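Local coordinates for segregation protein (Thermus thermophilus, PDB 1WCV) that hydrolyses ATP as a ParA-family chromosome-partitioning ATPase and, when bound to ATP, assembles cooperatively on double-stranded DNA into nucleoprotein filaments, at residues 26-31 with 36-41; 51-56 with 75-80; 192-197 with 203-208; 220-223 with 228-231. All blocks are in the same frame, centred on the assembly; numbering follows the deposited sequence.

Contact 1 (26-31 with 36-41); sequences NLAAYL and KRVLLV
A28 and L31, one helical turn apart, press on V38 from two directions, each meeting a different methyl of the valine. V38 stands with CG1 opposite its backbone N (chi1 177°) and CG2 opposite its carbonyl carbon; CG1 lies 4.2 Å from A28 CB, and CG2 lies 4.0 Å from L31 CB. The leucine thus touches through its beta carbon, not its tip: its CG is swung beside the backbone N (chi1 -75°), and the side chain also packs on L114 of strand 114-118. A28 has just one methyl to offer, and that also reaches L40 CB at 4.4 Å, so two residues on the same face of the strand share it. The two segments belong to a beta-alpha-beta crossover of the P-loop ATPase fold: helix 18-33, whose N-terminal end carries nucleotide-binding residues, packs on the sheet as the chain turns back into strand 38-42. Helix and strand run antiparallel, with segment axes approaching to 8.7 Å. The turn between them is drawn together by a weak backbone hydrogen bond from K36 N to L31 O, 3.3 Å long and bent. K36 CB also sits 3.2 Å from L31 O, and its CG is almost as near, so the carbonyl is flanked by the aliphatic root of the lysine. A bend at chi2 (-74°) then carries the rest of the chain away from the helix, and the side chain packs against M243 of helix 230-246. F80 of strand 80-83 touches A28, V38 and L40.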
loop_
_atom_site.group_PDB
_atom_site.type_symbol
_atom_site.label_atom_id
_atom_site.label_comp_id
_atom_site.label_asym_id
_atom_site.label_seq_id
_atom_site.Cartn_x
_atom_site.Cartn_y
_atom_site.Cartn_z
ATOM N N ASN A 26 -4.748 -11.551 12.312
ATOM C CA ASN A 26 -3.557 -10.729 12.223
ATOM C C ASN A 26 -3.754 -9.240 12.324
ATOM O O ASN A 26 -2.834 -8.534 12.738
ATOM C CB ASN A 26 -2.770 -11.106 10.973
ATOM C CG ASN A 26 -2.205 -12.512 11.066
ATOM O OD1 ASN A 26 -1.517 -12.849 12.033
ATOM N ND2 ASN A 26 -2.497 -13.341 10.072
ATOM N N LEU A 27 -4.941 -8.756 11.971
ATOM C CA LEU A 27 -5.224 -7.331 12.097
ATOM C C LEU A 27 -5.256 -7.079 13.607
ATOM O O LEU A 27 -4.736 -6.083 14.107
ATOM C CB LEU A 27 -6.595 -6.995 11.509
ATOM C CG LEU A 27 -6.800 -5.715 10.693
ATOM C CD1 LEU A 27 -8.256 -5.304 10.842
ATOM C CD2 LEU A 27 -5.881 -4.588 11.155
ATOM N N ALA A 28 -5.874 -8.008 14.331
ATOM C CA ALA A 28 -5.978 -7.893 15.775
ATOM C C ALA A 28 -4.595 -7.927 16.409
ATOM O O ALA A 28 -4.306 -7.160 17.322
ATOM C CB ALA A 28 -6.835 -9.022 16.328
ATOM N N ALA A 29 -3.741 -8.813 15.914
ATOM C CA ALA A 29 -2.392 -8.958 16.455
ATOM C C ALA A 29 -1.575 -7.688 16.304
ATOM O O ALA A 29 -0.855 -7.287 17.225
ATOM C CB ALA A 29 -1.676 -10.118 15.784
ATOM N N TYR A 30 -1.679 -7.048 15.144
ATOM C CA TYR A 30 -0.917 -5.833 14.927
ATOM C C TYR A 30 -1.545 -4.574 15.490
ATOM O O TYR A 30 -0.834 -3.633 15.824
ATOM C CB TYR A 30 -0.585 -5.682 13.444
ATOM C CG TYR A 30 0.497 -6.657 13.040
ATOM C CD1 TYR A 30 1.823 -6.449 13.422
ATOM C CD2 TYR A 30 0.190 -7.821 12.348
ATOM C CE1 TYR A 30 2.813 -7.382 13.129
ATOM C CE2 TYR A 30 1.172 -8.765 12.048
ATOM C CZ TYR A 30 2.484 -8.537 12.446
ATOM O OH TYR A 30 3.448 -9.472 12.163
ATOM N N LEU A 31 -2.869 -4.539 15.604
ATOM C CA LEU A 31 -3.497 -3.362 16.191
ATOM C C LEU A 31 -3.109 -3.373 17.677
ATOM O O LEU A 31 -2.929 -2.327 18.296
ATOM C CB LEU A 31 -5.020 -3.420 16.016
ATOM C CG LEU A 31 -5.551 -3.125 14.603
ATOM C CD1 LEU A 31 -7.055 -3.373 14.566
ATOM C CD2 LEU A 31 -5.241 -1.686 14.206
ATOM N N LYS A 36 -3.092 -0.688 21.173
ATOM C CA LYS A 36 -4.546 -0.607 21.290
ATOM C C LYS A 36 -5.092 -1.775 22.107
ATOM O O LYS A 36 -4.594 -2.895 21.993
ATOM C CB LYS A 36 -5.188 -0.656 19.900
ATOM C CG LYS A 36 -4.702 0.389 18.909
ATOM C CD LYS A 36 -5.240 1.771 19.221
ATOM C CE LYS A 36 -4.916 2.733 18.090
ATOM N NZ LYS A 36 -5.488 4.087 18.308
ATOM N N ARG A 37 -6.104 -1.515 22.934
ATOM C CA ARG A 37 -6.739 -2.583 23.703
ATOM C C ARG A 37 -7.702 -3.158 22.676
ATOM O O ARG A 37 -8.626 -2.473 22.243
ATOM C CB ARG A 37 -7.537 -2.033 24.885
ATOM C CG ARG A 37 -6.739 -1.214 25.880
ATOM C CD ARG A 37 -7.538 -1.015 27.156
ATOM N NE ARG A 37 -7.131 0.185 27.877
ATOM C CZ ARG A 37 -7.368 1.422 27.454
ATOM N NH1 ARG A 37 -6.962 2.461 28.169
ATOM N NH2 ARG A 37 -8.020 1.620 26.318
ATOM N N VAL A 38 -7.494 -4.409 22.293
ATOM C CA VAL A 38 -8.322 -5.016 21.263
ATOM C C VAL A 38 -9.048 -6.293 21.643
ATOM O O VAL A 38 -8.487 -7.183 22.280
ATOM C CB VAL A 38 -7.460 -5.311 20.016
ATOM C CG1 VAL A 38 -8.285 -6.013 18.943
ATOM C CG2 VAL A 38 -6.863 -4.015 19.492
ATOM N N LEU A 39 -10.305 -6.372 21.220
ATOM C CA LEU A 39 -11.128 -7.545 21.450
ATOM C C LEU A 39 -11.491 -8.142 20.089
ATOM O O LEU A 39 -11.996 -7.442 19.216
ATOM C CB LEU A 39 -12.417 -7.173 22.186
ATOM C CG LEU A 39 -13.422 -8.320 22.313
ATOM C CD1 LEU A 39 -12.821 -9.454 23.134
ATOM C CD2 LEU A 39 -14.692 -7.805 22.961
ATOM N N LEU A 40 -11.191 -9.420 19.904
ATOM C CA LEU A 40 -11.539 -10.108 18.669
ATOM C C LEU A 40 -12.661 -11.055 19.049
ATOM O O LEU A 40 -12.512 -11.860 19.970
ATOM C CB LEU A 40 -10.365 -10.918 18.121
ATOM C CG LEU A 40 -10.670 -11.819 16.916
ATOM C CD1 LEU A 40 -11.133 -10.971 15.737
ATOM C CD2 LEU A 40 -9.432 -12.627 16.540
ATOM N N VAL A 41 -13.783 -10.947 18.344
ATOM C CA VAL A 41 -14.933 -11.800 18.603
ATOM C C VAL A 41 -15.157 -12.748 17.436
ATOM O O VAL A 41 -15.357 -12.310 16.300
ATOM C CB VAL A 41 -16.212 -10.960 18.803
ATOM C CG1 VAL A 41 -17.376 -11.869 19.149
ATOM C CG2 VAL A 41 -15.997 -9.915 19.892
#

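Contact 2 (51-56 with 75-80); sequences SGLGVR and HPVDGF
F80 N donates to V77 O at 2.7 Å, and V77 N donates back to F80 O, closing a type I' turn whose two end residues both pack on L53. This is the tight two-residue hairpin joining strands 75-77 and 80-83 at the margin of the sheet. L53 comes at the F80 ring from the opposite direction and meets it edge-on, CD1 lying near the ring plane and 4.0 Å from CE2. The same methyl is 4.1 Å from V77 CG1, while L53 CD2 faces V77 CG2; the leucine and valine side chains cross at about a right angle. V77 O lies above one face of the F80 ring, which folds back over its own turn with CG between the backbone N and the carbonyl carbon (chi1 56°). Cutting L53 back to an alanine is likely to open a gap between the F80 edge and the V77 methyls. G54, with positive phi, ends helix 48-52 in a Schellman motif and turns the chain so that V55 CG1 reaches H75 CD2 at 3.8 Å. Farther out, a water in the plane of the imidazole links H75 NE2, at 3.2 Å, to R56 O, the latter bond weak. With no direct hydrogen bond between the segments, the contact is hydrophobic at L53 and is probably only lightly fastened by water at its outer end.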
loop_
_atom_site.group_PDB
_atom_site.type_symbol
_atom_site.label_atom_id
_atom_site.label_comp_id
_atom_site.label_asym_id
_atom_site.label_seq_id
_atom_site.Cartn_x
_atom_site.Cartn_y
_atom_site.Cartn_z
ATOM N N SER A 51 -9.844 -21.398 16.586
ATOM C CA SER A 51 -8.940 -22.504 16.335
ATOM C C SER A 51 -7.621 -21.977 15.772
ATOM O O SER A 51 -6.555 -22.560 15.996
ATOM C CB SER A 51 -9.581 -23.475 15.343
ATOM O OG SER A 51 -8.701 -24.541 15.041
ATOM N N GLY A 52 -7.698 -20.866 15.048
ATOM C CA GLY A 52 -6.502 -20.291 14.460
ATOM C C GLY A 52 -5.617 -19.672 15.519
ATOM O O GLY A 52 -4.459 -19.331 15.269
ATOM N N LEU A 53 -6.173 -19.531 16.714
ATOM C CA LEU A 53 -5.454 -18.947 17.833
ATOM C C LEU A 53 -5.095 -19.995 18.887
ATOM O O LEU A 53 -4.599 -19.659 19.959
ATOM C CB LEU A 53 -6.291 -17.827 18.447
ATOM C CG LEU A 53 -6.379 -16.570 17.570
ATOM C CD1 LEU A 53 -7.309 -15.552 18.206
ATOM C CD2 LEU A 53 -4.981 -15.985 17.390
ATOM N N GLY A 54 -5.345 -21.261 18.566
ATOM C CA GLY A 54 -5.030 -22.346 19.481
ATOM C C GLY A 54 -5.876 -22.372 20.740
ATOM O O GLY A 54 -5.479 -22.956 21.749
ATOM N N VAL A 55 -7.044 -21.743 20.686
ATOM C CA VAL A 55 -7.935 -21.704 21.835
ATOM C C VAL A 55 -8.952 -22.835 21.781
ATOM O O VAL A 55 -9.423 -23.220 20.711
ATOM C CB VAL A 55 -8.671 -20.351 21.923
ATOM C CG1 VAL A 55 -9.682 -20.370 23.063
ATOM C CG2 VAL A 55 -7.660 -19.234 22.134
ATOM N N ARG A 56 -9.275 -23.368 22.953
ATOM C CA ARG A 56 -10.228 -24.461 23.075
ATOM C C ARG A 56 -11.060 -24.231 24.333
ATOM O O ARG A 56 -10.708 -24.702 25.414
ATOM C CB ARG A 56 -9.474 -25.790 23.171
ATOM C CG ARG A 56 -10.356 -27.016 23.326
ATOM C CD ARG A 56 -9.512 -28.280 23.416
ATOM N NE ARG A 56 -10.323 -29.481 23.605
ATOM C CZ ARG A 56 -11.083 -29.713 24.670
ATOM N NH1 ARG A 56 -11.786 -30.836 24.752
ATOM N NH2 ARG A 56 -11.142 -28.826 25.655
ATOM N N HIS A 75 -10.491 -14.561 26.437
ATOM C CA HIS A 75 -9.242 -15.307 26.587
ATOM C C HIS A 75 -8.082 -14.441 26.101
ATOM O O HIS A 75 -8.097 -13.953 24.972
ATOM C CB HIS A 75 -9.266 -16.585 25.744
ATOM C CG HIS A 75 -10.173 -17.654 26.271
ATOM N ND1 HIS A 75 -11.522 -17.457 26.472
ATOM C CD2 HIS A 75 -9.928 -18.945 26.599
ATOM C CE1 HIS A 75 -12.070 -18.581 26.899
ATOM N NE2 HIS A 75 -11.124 -19.499 26.984
ATOM N N PRO A 76 -7.062 -14.234 26.945
ATOM C CA PRO A 76 -5.934 -13.410 26.499
ATOM C C PRO A 76 -5.066 -14.179 25.506
ATOM O O PRO A 76 -4.722 -15.340 25.729
ATOM C CB PRO A 76 -5.205 -13.099 27.801
ATOM C CG PRO A 76 -5.404 -14.367 28.582
ATOM C CD PRO A 76 -6.875 -14.678 28.338
ATOM N N VAL A 77 -4.720 -13.532 24.402
ATOM C CA VAL A 77 -3.896 -14.172 23.391
ATOM C C VAL A 77 -3.113 -13.146 22.583
ATOM O O VAL A 77 -3.653 -12.116 22.171
ATOM C CB VAL A 77 -4.760 -15.019 22.431
ATOM C CG1 VAL A 77 -5.795 -14.138 21.747
ATOM C CG2 VAL A 77 -3.875 -15.709 21.403
ATOM N N ASP A 78 -1.834 -13.446 22.372
ATOM C CA ASP A 78 -0.916 -12.600 21.615
ATOM C C ASP A 78 -1.121 -11.099 21.794
ATOM O O ASP A 78 -1.127 -10.346 20.817
ATOM C CB ASP A 78 -0.988 -12.937 20.122
ATOM C CG ASP A 78 0.138 -12.293 19.326
ATOM O OD1 ASP A 78 -0.035 -12.058 18.112
ATOM O OD2 ASP A 78 1.206 -12.030 19.921
ATOM N N GLY A 79 -1.293 -10.662 23.034
ATOM C CA GLY A 79 -1.459 -9.242 23.283
ATOM C C GLY A 79 -2.864 -8.673 23.210
ATOM O O GLY A 79 -3.056 -7.490 23.475
ATOM N N PHE A 80 -3.848 -9.484 22.830
ATOM C CA PHE A 80 -5.224 -8.993 22.785
ATOM C C PHE A 80 -6.183 -9.975 23.446
ATOM O O PHE A 80 -5.758 -10.986 24.000
ATOM C CB PHE A 80 -5.676 -8.703 21.343
ATOM C CG PHE A 80 -5.552 -9.871 20.403
ATOM C CD1 PHE A 80 -4.340 -10.162 19.786
ATOM C CD2 PHE A 80 -6.659 -10.667 20.109
ATOM C CE1 PHE A 80 -4.227 -11.223 18.891
ATOM C CE2 PHE A 80 -6.560 -11.732 19.216
ATOM C CZ PHE A 80 -5.344 -12.013 18.603
HETATM O O HOH W 1 -9.746 -22.340 26.901
#

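Contact 3 (192-197 with 203-208); sequences QLRAHF and WTVIPR
The guanidinium of R194 lies flat on the indole of W203, the two planes 9° apart and their centres separated by 4.2 Å, a cation-pi stack. The overlap falls on the six-membered part of the indole: R194 CZ is 3.6 Å from W203 CE3, which sits over the middle of the guanidinium, while NE and CD carry on across CZ3. An extended run from CG to NE (chi2 -172°, chi3 -168°) lets the arginine reach out from helix 185-197 and lay its planar end along the ring. W203 makes the complementary move: its beta carbon leaves the backbone pointing away from the helix, and the ring then swings back beneath the arginine. V205 approaches differently, its CG2 at the guanidinium edge, 3.6 Å from R194 NH2. The polar partners of the group lie outside the two segments: NH2 forms a salt bridge with E190 and a hydrogen bond to F202 O, and NH1 a weak one to V201 O. Stack and bonds together fix the rotation of the group. A leucine in place of R194 would probably leave E190 without its charged mate and the indole face without its flat cover. The second subunit closes over this region, with its R237 packed on R194 and V205 and its E241 on W203. The arrangement ties the end of helix 185-197 to the loop that follows it, which leads through P207 and N209, two of the residues that bind ADP and ATP in this ParA-family fold.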
loop_
_atom_site.group_PDB
_atom_site.type_symbol
_atom_site.label_atom_id
_atom_site.label_comp_id
_atom_site.label_asym_id
_atom_site.label_seq_id
_atom_site.Cartn_x
_atom_site.Cartn_y
_atom_site.Cartn_z
ATOM N N GLN A 192 -8.520 -4.308 -11.777
ATOM C CA GLN A 192 -9.946 -4.189 -12.048
ATOM C C GLN A 192 -10.723 -3.855 -10.771
ATOM O O GLN A 192 -11.692 -3.103 -10.805
ATOM C CB GLN A 192 -10.470 -5.473 -12.705
ATOM C CG GLN A 192 -11.921 -5.404 -13.127
ATOM C CD GLN A 192 -12.237 -4.147 -13.921
ATOM O OE1 GLN A 192 -11.437 -3.702 -14.745
ATOM N NE2 GLN A 192 -13.416 -3.576 -13.686
ATOM N N LEU A 193 -10.302 -4.395 -9.633
ATOM C CA LEU A 193 -10.986 -4.065 -8.386
ATOM C C LEU A 193 -10.816 -2.574 -8.085
ATOM O O LEU A 193 -11.752 -1.912 -7.653
ATOM C CB LEU A 193 -10.441 -4.902 -7.223
ATOM C CG LEU A 193 -10.962 -6.345 -7.215
ATOM C CD1 LEU A 193 -10.174 -7.194 -6.230
ATOM C CD2 LEU A 193 -12.442 -6.336 -6.859
ATOM N N ARG A 194 -9.618 -2.046 -8.325
ATOM C CA ARG A 194 -9.364 -0.632 -8.080
ATOM C C ARG A 194 -10.074 0.244 -9.102
ATOM O O ARG A 194 -10.556 1.319 -8.769
ATOM C CB ARG A 194 -7.860 -0.342 -8.093
ATOM C CG ARG A 194 -7.127 -0.982 -6.928
ATOM C CD ARG A 194 -5.688 -0.531 -6.859
ATOM N NE ARG A 194 -4.939 -1.356 -5.920
ATOM C CZ ARG A 194 -5.043 -1.284 -4.597
ATOM N NH1 ARG A 194 -5.858 -0.407 -4.027
ATOM N NH2 ARG A 194 -4.362 -2.132 -3.846
ATOM N N ALA A 195 -10.151 -0.223 -10.343
ATOM C CA ALA A 195 -10.840 0.534 -11.375
ATOM C C ALA A 195 -12.327 0.629 -11.048
ATOM O O ALA A 195 -12.947 1.670 -11.237
ATOM C CB ALA A 195 -10.649 -0.135 -12.738
ATOM N N HIS A 196 -12.901 -0.459 -10.545
ATOM C CA HIS A 196 -14.324 -0.468 -10.229
ATOM C C HIS A 196 -14.703 0.091 -8.855
ATOM O O HIS A 196 -15.737 0.743 -8.719
ATOM C CB HIS A 196 -14.881 -1.890 -10.370
ATOM C CG HIS A 196 -16.375 -1.951 -10.356
ATOM N ND1 HIS A 196 -17.153 -1.266 -11.264
ATOM C CD2 HIS A 196 -17.235 -2.597 -9.534
ATOM C CE1 HIS A 196 -18.429 -1.486 -11.002
ATOM N NE2 HIS A 196 -18.506 -2.290 -9.956
ATOM N N PHE A 197 -13.874 -0.144 -7.838
ATOM C CA PHE A 197 -14.191 0.340 -6.495
ATOM C C PHE A 197 -13.325 1.501 -6.000
ATOM O O PHE A 197 -13.572 2.066 -4.935
ATOM C CB PHE A 197 -14.142 -0.838 -5.517
ATOM C CG PHE A 197 -15.170 -1.896 -5.816
ATOM C CD1 PHE A 197 -16.524 -1.620 -5.660
ATOM C CD2 PHE A 197 -14.794 -3.144 -6.300
ATOM C CE1 PHE A 197 -17.488 -2.564 -5.984
ATOM C CE2 PHE A 197 -15.758 -4.103 -6.629
ATOM C CZ PHE A 197 -17.103 -3.810 -6.470
ATOM N N TRP A 203 -4.641 0.029 -0.125
ATOM C CA TRP A 203 -3.433 -0.039 -0.931
ATOM C C TRP A 203 -2.577 -1.220 -0.488
ATOM O O TRP A 203 -1.867 -1.813 -1.291
ATOM C CB TRP A 203 -2.642 1.266 -0.815
ATOM C CG TRP A 203 -3.230 2.329 -1.671
ATOM C CD1 TRP A 203 -3.914 3.436 -1.257
ATOM C CD2 TRP A 203 -3.289 2.333 -3.102
ATOM N NE1 TRP A 203 -4.400 4.123 -2.342
ATOM C CE2 TRP A 203 -4.035 3.469 -3.486
ATOM C CE3 TRP A 203 -2.788 1.483 -4.097
ATOM C CZ2 TRP A 203 -4.295 3.776 -4.825
ATOM C CZ3 TRP A 203 -3.046 1.789 -5.426
ATOM C CH2 TRP A 203 -3.796 2.927 -5.775
ATOM N N THR A 204 -2.642 -1.559 0.796
ATOM C CA THR A 204 -1.883 -2.697 1.296
ATOM C C THR A 204 -2.593 -3.958 0.810
ATOM O O THR A 204 -3.807 -4.095 0.951
ATOM C CB THR A 204 -1.844 -2.722 2.837
ATOM O OG1 THR A 204 -1.307 -1.486 3.318
ATOM C CG2 THR A 204 -0.985 -3.886 3.334
ATOM N N VAL A 205 -1.827 -4.871 0.235
ATOM C CA VAL A 205 -2.364 -6.115 -0.278
ATOM C C VAL A 205 -1.649 -7.237 0.451
ATOM O O VAL A 205 -0.435 -7.158 0.645
ATOM C CB VAL A 205 -2.092 -6.207 -1.798
ATOM C CG1 VAL A 205 -2.398 -7.612 -2.327
ATOM C CG2 VAL A 205 -2.941 -5.188 -2.526
ATOM N N ILE A 206 -2.390 -8.268 0.867
ATOM C CA ILE A 206 -1.787 -9.401 1.570
ATOM C C ILE A 206 -1.392 -10.468 0.546
ATOM O O ILE A 206 -2.229 -10.978 -0.202
ATOM C CB ILE A 206 -2.760 -10.025 2.605
ATOM C CG1 ILE A 206 -3.417 -8.920 3.446
ATOM C CG2 ILE A 206 -1.988 -10.974 3.526
ATOM C CD1 ILE A 206 -2.426 -8.042 4.203
ATOM N N PRO A 207 -0.105 -10.829 0.508
ATOM C CA PRO A 207 0.367 -11.832 -0.447
ATOM C C PRO A 207 0.089 -13.268 -0.041
ATOM O O PRO A 207 -0.037 -13.584 1.140
ATOM C CB PRO A 207 1.862 -11.574 -0.482
ATOM C CG PRO A 207 2.144 -11.341 0.980
ATOM C CD PRO A 207 0.992 -10.405 1.401
ATOM N N ARG A 208 0.004 -14.138 -1.037
ATOM C CA ARG A 208 -0.173 -15.550 -0.749
ATOM C C ARG A 208 1.233 -15.902 -0.267
ATOM O O ARG A 208 2.215 -15.516 -0.899
ATOM C CB ARG A 208 -0.502 -16.315 -2.028
ATOM C CG ARG A 208 -1.073 -17.703 -1.794
ATOM C CD ARG A 208 -1.432 -18.382 -3.106
ATOM N NE ARG A 208 -2.293 -19.543 -2.890
ATOM C CZ ARG A 208 -3.542 -19.468 -2.439
ATOM N NH1 ARG A 208 -4.076 -18.287 -2.161
ATOM N NH2 ARG A 208 -4.257 -20.571 -2.261
#

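Contact 4 (220-223 with 228-231); sequences KTIA and TSPG
I222 is brought to S229 by two torsions: chi1 of -167° sends CG1 out opposite the backbone N, and chi2 of 63° folds CD1 round, so that both carbons end up beside the serine hydroxyl. S229 answers with chi1 of 62°, which holds OG between its own backbone N and carbonyl carbon. The contact joins two helix starts, since T221 is the N-cap of helix 222-225 and S229 that of helix 230-246. At the first, T221 N is hydrogen-bonded to Q224 OE1 while the threonine side chain caps a backbone N farther on, a reciprocal pattern consistent with a capping box. At the second, S229 OG is hydrogen-bonded to A226 O, in the connection between the two helices. Its meeting with the isoleucine is therefore packing, with the hydroxyl lying 3.6 Å from I222 CD1 and just as far from CG1. Helix 210-218 closes in as well, through L212 on I222 and R211 on S229. Beyond the serine, the isoleucine borders the backbone of the first turn of helix 230-246, where I222 CG1 lies 4.5 Å from G231 C.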
loop_
_atom_site.group_PDB
_atom_site.type_symbol
_atom_site.label_atom_id
_atom_site.label_comp_id
_atom_site.label_asym_id
_atom_site.label_seq_id
_atom_site.Cartn_x
_atom_site.Cartn_y
_atom_site.Cartn_z
ATOM N N LYS A 220 -1.129 -19.963 15.831
ATOM C CA LYS A 220 -0.397 -18.751 16.179
ATOM C C LYS A 220 -0.613 -17.639 15.161
ATOM O O LYS A 220 -0.868 -17.900 13.986
ATOM C CB LYS A 220 1.100 -19.046 16.275
ATOM C CG LYS A 220 1.468 -20.092 17.312
ATOM C CD LYS A 220 2.967 -20.358 17.338
ATOM C CE LYS A 220 3.750 -19.161 17.864
ATOM N NZ LYS A 220 5.217 -19.424 17.928
ATOM N N THR A 221 -0.512 -16.394 15.614
ATOM C CA THR A 221 -0.666 -15.271 14.692
ATOM C C THR A 221 0.604 -15.255 13.850
ATOM O O THR A 221 1.599 -15.873 14.215
ATOM C CB THR A 221 -0.767 -13.934 15.433
ATOM O OG1 THR A 221 0.466 -13.678 16.120
ATOM C CG2 THR A 221 -1.926 -13.957 16.432
ATOM N N ILE A 222 0.583 -14.561 12.719
ATOM C CA ILE A 222 1.777 -14.523 11.889
ATOM C C ILE A 222 2.907 -13.778 12.614
ATOM O O ILE A 222 4.089 -14.008 12.355
ATOM C CB ILE A 222 1.488 -13.866 10.517
ATOM C CG1 ILE A 222 2.657 -14.118 9.565
ATOM C CG2 ILE A 222 1.242 -12.371 10.679
ATOM C CD1 ILE A 222 2.874 -15.576 9.245
ATOM N N ALA A 223 2.547 -12.889 13.530
ATOM C CA ALA A 223 3.566 -12.164 14.284
ATOM C C ALA A 223 4.318 -13.143 15.195
ATOM O O ALA A 223 5.520 -12.985 15.440
ATOM C CB ALA A 223 2.922 -11.062 15.110
ATOM N N THR A 228 8.961 -11.932 10.368
ATOM C CA THR A 228 9.622 -11.232 9.275
ATOM C C THR A 228 9.233 -11.780 7.908
ATOM O O THR A 228 9.858 -11.445 6.910
ATOM C CB THR A 228 11.165 -11.230 9.411
ATOM O OG1 THR A 228 11.655 -12.575 9.423
ATOM C CG2 THR A 228 11.586 -10.505 10.692
ATOM N N SER A 229 8.186 -12.603 7.858
ATOM C CA SER A 229 7.712 -13.146 6.583
ATOM C C SER A 229 6.908 -12.040 5.898
ATOM O O SER A 229 6.414 -11.127 6.559
ATOM C CB SER A 229 6.820 -14.366 6.818
ATOM O OG SER A 229 5.676 -14.014 7.563
ATOM N N PRO A 230 6.756 -12.112 4.567
ATOM C CA PRO A 230 6.012 -11.101 3.801
ATOM C C PRO A 230 4.624 -10.764 4.350
ATOM O O PRO A 230 4.242 -9.596 4.406
ATOM C CB PRO A 230 5.957 -11.709 2.407
ATOM C CG PRO A 230 7.273 -12.449 2.328
ATOM C CD PRO A 230 7.311 -13.140 3.671
ATOM N N GLY A 231 3.880 -11.787 4.755
ATOM C CA GLY A 231 2.551 -11.574 5.298
ATOM C C GLY A 231 2.576 -10.787 6.596
ATOM O O GLY A 231 1.672 -10.007 6.879
#

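Contacts 1, 2 and 4 meet round helix 18-33. A29 CB of contact 1 lies 3.4 Å from D78 OD1 of contact 2, D78 OD1 is probably hydrogen-bonded to T221 OG1 of contact 4 at 2.6 Å, and N26 OD1 of contact 1 takes I222 N at 2.8 Å. Contact 3 lies on the other side of the chain's centre from contact 2, but meets contact 4 where P207 CG is 4.1 Å from P230 CB. Together they flank the nucleotide site: the side chains of L40 and L53 are about 7 and 8 Å from that of T21, which binds magnesium, while contact 3 contains P207 and the S229 side chain is about 4 Å from that of N209, both binding ATP.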